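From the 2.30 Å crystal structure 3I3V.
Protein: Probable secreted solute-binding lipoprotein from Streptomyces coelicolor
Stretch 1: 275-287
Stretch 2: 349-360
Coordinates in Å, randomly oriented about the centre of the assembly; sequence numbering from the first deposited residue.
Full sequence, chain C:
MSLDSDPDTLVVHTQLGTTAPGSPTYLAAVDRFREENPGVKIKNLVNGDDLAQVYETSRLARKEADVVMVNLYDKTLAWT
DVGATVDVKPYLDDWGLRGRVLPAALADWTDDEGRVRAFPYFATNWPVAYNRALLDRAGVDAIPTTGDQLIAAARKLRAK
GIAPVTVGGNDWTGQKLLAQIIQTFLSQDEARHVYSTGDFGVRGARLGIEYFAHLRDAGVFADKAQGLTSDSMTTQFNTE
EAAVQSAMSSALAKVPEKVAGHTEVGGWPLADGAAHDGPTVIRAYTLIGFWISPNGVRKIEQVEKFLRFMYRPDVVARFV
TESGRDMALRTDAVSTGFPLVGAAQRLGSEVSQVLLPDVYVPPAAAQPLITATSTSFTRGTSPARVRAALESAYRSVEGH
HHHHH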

# COMPACT_ATOMS: atom_id res chain seq x y z
N ALA C 275 -16.01 -56.22 -22.35
CA ALA C 275 -15.55 -54.93 -22.83
C ALA C 275 -15.61 -53.86 -21.74
O ALA C 275 -15.57 -52.67 -22.02
CB ALA C 275 -16.37 -54.48 -24.03
N HIS C 276 -15.70 -54.29 -20.48
CA HIS C 276 -15.77 -53.35 -19.36
C HIS C 276 -14.98 -53.89 -18.18
O HIS C 276 -14.85 -55.11 -18.03
CB HIS C 276 -17.22 -53.17 -18.90
CG HIS C 276 -18.19 -52.95 -20.01
ND1 HIS C 276 -18.37 -51.72 -20.62
CD2 HIS C 276 -19.03 -53.80 -20.64
CE1 HIS C 276 -19.27 -51.83 -21.57
NE2 HIS C 276 -19.68 -53.09 -21.61
N ASP C 277 -14.45 -53.00 -17.35
CA ASP C 277 -13.71 -53.46 -16.18
C ASP C 277 -14.74 -54.15 -15.28
O ASP C 277 -14.37 -54.91 -14.40
CB ASP C 277 -13.06 -52.28 -15.45
CG ASP C 277 -12.17 -51.45 -16.35
OD1 ASP C 277 -11.53 -52.03 -17.26
OD2 ASP C 277 -12.09 -50.22 -16.14
N GLY C 278 -16.02 -53.84 -15.55
CA GLY C 278 -17.18 -54.40 -14.85
C GLY C 278 -17.06 -54.78 -13.38
O GLY C 278 -16.00 -54.59 -12.79
N PRO C 279 -18.11 -55.33 -12.76
CA PRO C 279 -19.47 -55.62 -13.25
C PRO C 279 -20.23 -54.39 -13.74
O PRO C 279 -19.99 -53.26 -13.29
CB PRO C 279 -20.13 -56.27 -12.04
CG PRO C 279 -18.98 -56.95 -11.37
CD PRO C 279 -17.93 -55.88 -11.41
N THR C 280 -21.18 -54.63 -14.64
CA THR C 280 -21.96 -53.56 -15.25
C THR C 280 -23.27 -53.16 -14.59
O THR C 280 -23.98 -53.99 -14.02
CB THR C 280 -22.29 -53.91 -16.71
OG1 THR C 280 -23.24 -54.99 -16.74
CG2 THR C 280 -21.04 -54.34 -17.47
N VAL C 281 -23.58 -51.87 -14.69
CA VAL C 281 -24.83 -51.32 -14.18
C VAL C 281 -25.31 -50.32 -15.24
O VAL C 281 -24.50 -49.66 -15.87
CB VAL C 281 -24.66 -50.57 -12.82
CG1 VAL C 281 -23.96 -51.46 -11.81
CG2 VAL C 281 -23.91 -49.27 -13.02
N ILE C 282 -26.62 -50.23 -15.43
CA ILE C 282 -27.18 -49.29 -16.40
C ILE C 282 -27.27 -47.89 -15.80
O ILE C 282 -27.65 -47.73 -14.64
CB ILE C 282 -28.62 -49.70 -16.84
CG1 ILE C 282 -28.58 -50.96 -17.70
CG2 ILE C 282 -29.29 -48.56 -17.61
CD1 ILE C 282 -29.97 -51.43 -18.15
N ARG C 283 -26.90 -46.89 -16.58
CA ARG C 283 -27.00 -45.51 -16.15
C ARG C 283 -27.44 -44.68 -17.36
O ARG C 283 -26.86 -44.79 -18.44
CB ARG C 283 -25.66 -44.98 -15.61
CG ARG C 283 -25.26 -45.55 -14.25
CD ARG C 283 -24.01 -44.90 -13.67
NE ARG C 283 -24.24 -43.55 -13.13
CZ ARG C 283 -23.27 -42.72 -12.75
NH1 ARG C 283 -22.00 -43.08 -12.85
NH2 ARG C 283 -23.57 -41.52 -12.26
N ALA C 284 -28.48 -43.88 -17.16
CA ALA C 284 -29.02 -43.01 -18.20
C ALA C 284 -29.11 -41.62 -17.57
O ALA C 284 -29.45 -41.49 -16.39
CB ALA C 284 -30.40 -43.49 -18.64
N TYR C 285 -28.79 -40.58 -18.35
CA TYR C 285 -28.81 -39.22 -17.84
C TYR C 285 -29.81 -38.37 -18.60
O TYR C 285 -29.75 -37.14 -18.53
CB TYR C 285 -27.43 -38.60 -17.98
CG TYR C 285 -26.33 -39.39 -17.30
CD1 TYR C 285 -26.18 -39.38 -15.92
CD2 TYR C 285 -25.46 -40.19 -18.05
CE1 TYR C 285 -25.19 -40.14 -15.29
CE2 TYR C 285 -24.48 -40.95 -17.44
CZ TYR C 285 -24.35 -40.93 -16.05
OH TYR C 285 -23.41 -41.72 -15.44
N THR C 286 -30.73 -39.00 -19.32
CA THR C 286 -31.68 -38.23 -20.10
C THR C 286 -33.14 -38.28 -19.68
O THR C 286 -34.04 -38.25 -20.51
CB THR C 286 -31.58 -38.56 -21.61
OG1 THR C 286 -31.64 -39.98 -21.81
CG2 THR C 286 -30.27 -38.00 -22.17
N LEU C 287 -33.35 -38.36 -18.37
CA LEU C 287 -34.70 -38.32 -17.82
C LEU C 287 -34.97 -36.81 -17.76
O LEU C 287 -34.11 -36.02 -18.18
CB LEU C 287 -34.75 -38.95 -16.43
CG LEU C 287 -34.94 -40.47 -16.44
CD1 LEU C 287 -33.78 -41.13 -17.16
CD2 LEU C 287 -35.06 -40.99 -15.01
N SER C 349 -15.87 -47.03 -9.22
CA SER C 349 -15.21 -47.65 -10.36
C SER C 349 -15.29 -49.17 -10.34
O SER C 349 -14.98 -49.81 -11.35
CB SER C 349 -13.74 -47.23 -10.41
OG SER C 349 -13.00 -47.82 -9.35
N GLU C 350 -15.70 -49.74 -9.21
CA GLU C 350 -15.81 -51.19 -9.11
C GLU C 350 -17.01 -51.69 -9.90
O GLU C 350 -17.35 -52.87 -9.85
CB GLU C 350 -15.94 -51.65 -7.65
CG GLU C 350 -15.56 -50.61 -6.62
CD GLU C 350 -16.62 -49.55 -6.46
OE1 GLU C 350 -17.74 -49.89 -6.00
OE2 GLU C 350 -16.34 -48.39 -6.80
N VAL C 351 -17.65 -50.78 -10.62
CA VAL C 351 -18.82 -51.10 -11.42
C VAL C 351 -18.75 -50.29 -12.73
O VAL C 351 -18.43 -49.10 -12.70
CB VAL C 351 -20.11 -50.77 -10.61
CG1 VAL C 351 -20.77 -49.49 -11.12
CG2 VAL C 351 -21.06 -51.95 -10.66
N SER C 352 -19.01 -50.94 -13.86
CA SER C 352 -18.95 -50.27 -15.16
C SER C 352 -20.31 -49.90 -15.74
O SER C 352 -21.26 -50.67 -15.67
CB SER C 352 -18.20 -51.15 -16.16
OG SER C 352 -16.86 -51.36 -15.75
N GLN C 353 -20.38 -48.70 -16.33
CA GLN C 353 -21.61 -48.20 -16.92
C GLN C 353 -21.89 -48.79 -18.29
O GLN C 353 -21.00 -48.86 -19.13
CB GLN C 353 -21.54 -46.68 -17.14
CG GLN C 353 -21.49 -45.80 -15.93
CD GLN C 353 -21.46 -44.33 -16.33
OE1 GLN C 353 -22.34 -43.86 -17.05
NE2 GLN C 353 -20.45 -43.61 -15.87
N VAL C 354 -23.14 -49.20 -18.50
CA VAL C 354 -23.56 -49.68 -19.82
C VAL C 354 -24.74 -48.80 -20.20
O VAL C 354 -25.27 -48.06 -19.37
CB VAL C 354 -23.94 -51.17 -19.83
CG1 VAL C 354 -22.72 -52.00 -19.53
CG2 VAL C 354 -25.06 -51.44 -18.85
N LEU C 355 -25.17 -48.87 -21.44
CA LEU C 355 -26.23 -47.99 -21.87
C LEU C 355 -27.69 -48.46 -21.79
O LEU C 355 -27.98 -49.66 -21.77
CB LEU C 355 -25.88 -47.48 -23.27
CG LEU C 355 -26.79 -47.49 -24.49
CD1 LEU C 355 -26.04 -46.83 -25.63
CD2 LEU C 355 -27.16 -48.91 -24.86
N LEU C 356 -28.58 -47.47 -21.68
CA LEU C 356 -30.02 -47.70 -21.65
C LEU C 356 -30.46 -47.50 -23.11
O LEU C 356 -30.44 -46.38 -23.62
CB LEU C 356 -30.72 -46.67 -20.76
CG LEU C 356 -32.25 -46.78 -20.84
CD1 LEU C 356 -32.67 -48.15 -20.36
CD2 LEU C 356 -32.93 -45.70 -20.01
N PRO C 357 -30.87 -48.58 -23.79
CA PRO C 357 -31.31 -48.55 -25.19
C PRO C 357 -32.45 -47.60 -25.59
O PRO C 357 -32.46 -47.09 -26.71
CB PRO C 357 -31.66 -50.01 -25.47
CG PRO C 357 -30.82 -50.77 -24.48
CD PRO C 357 -30.99 -49.94 -23.24
N ASP C 358 -33.39 -47.38 -24.68
CA ASP C 358 -34.57 -46.56 -24.93
C ASP C 358 -34.49 -45.43 -25.95
O ASP C 358 -35.23 -45.42 -26.93
CB ASP C 358 -35.08 -46.02 -23.61
CG ASP C 358 -35.59 -47.11 -22.70
OD1 ASP C 358 -35.02 -48.22 -22.75
OD2 ASP C 358 -36.54 -46.87 -21.94
N VAL C 359 -33.61 -44.47 -25.72
CA VAL C 359 -33.48 -43.32 -26.60
C VAL C 359 -33.12 -43.68 -28.04
O VAL C 359 -33.51 -42.97 -28.96
CB VAL C 359 -32.39 -42.34 -26.10
CG1 VAL C 359 -32.80 -40.90 -26.41
CG2 VAL C 359 -32.14 -42.55 -24.61
N TYR C 360 -32.39 -44.77 -28.23
CA TYR C 360 -31.93 -45.17 -29.56
C TYR C 360 -32.80 -46.16 -30.33
O TYR C 360 -32.65 -46.30 -31.54
CB TYR C 360 -30.51 -45.72 -29.46
CG TYR C 360 -29.61 -44.93 -28.54
CD1 TYR C 360 -29.55 -45.21 -27.18
CD2 TYR C 360 -28.84 -43.87 -29.03
CE1 TYR C 360 -28.76 -44.45 -26.31
CE2 TYR C 360 -28.04 -43.10 -28.18
CZ TYR C 360 -28.00 -43.40 -26.82
OH TYR C 360 -27.21 -42.65 -25.98
O HOH W 1 -24.26 -44.90 -19.21

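The two stretches, at least 68 residues apart in sequence where they touch, are joined by a short parallel β pairing in which T280, V281 and I282 lie beside S352, Q353 and V354. Together they bury 856 Å² of surface. Backbone hydrogen bonds alternate along the pairing as parallel strands require. S352 N donates to P279 O (2.6 Å), V281 N to S352 O (2.8 Å) and V354 N to V281 O (3.0 Å), all with angles above 150°. V281 therefore spends both its amide and its carbonyl on the partner stretch, and S352 does the same. The last rung, R283 N to V354 O at 3.4 Å, is weak. A short CA-H...O contact supplements the ladder: T280 CA lies 3.0 Å from S352 O. P279, which follows a cis peptide bond, has no amide hydrogen to offer, but its carbonyl serves as the first acceptor of the ladder.

Ahead of the strand, the chain turns through G278, whose positive phi favours glycine. Here the S352 side chain (chi1 m) brings OG to 2.6 Å from G278 N, which donates a weak hydrogen bond to it at a poor angle of 117°; the position of that nitrogen is less certain. D277 N, 3.3 Å from the same S352 OG, is too badly angled to bond.

T280, I282, S352 and V354 share one face of the sheet. V354 is the most heavily covered residue, with CG2 3.7 Å from I282 CG1 and CG1 3.4 Å from T280 CB. V354 CG1 also sits over one face of the H276 imidazole, 4.1 Å from the ring centroid, a CH-π contact. The ring thus covers an apolar methyl while its NE2 is hydrogen-bonded elsewhere in the structure, as is T280 OG1, so both polar groups have partners. Beyond the bridges, L356 continues the apolar packing: its CB lies 3.9 Å from I282 CG2 and its CD2 3.6 Å from A284 CB, A284 directing its methyl toward the other stretch.

V281 and Q353 occupy the opposite face. The branched V281 packs CG1 against V351 CG2 at 3.2 Å, whereas the extended side chain of Q353 (chi2 t) reaches the polar groups around Y285 and R283. There Q353 OE1 accepts a hydrogen bond from Y285 OH (2.9 Å), near the plane of the tyrosine ring, though the hydroxyl position is less certain. Water 1 links the stretches too, its oxygen lying 2.7 Å from R283 O and 3.1 Å from Q353 OE1.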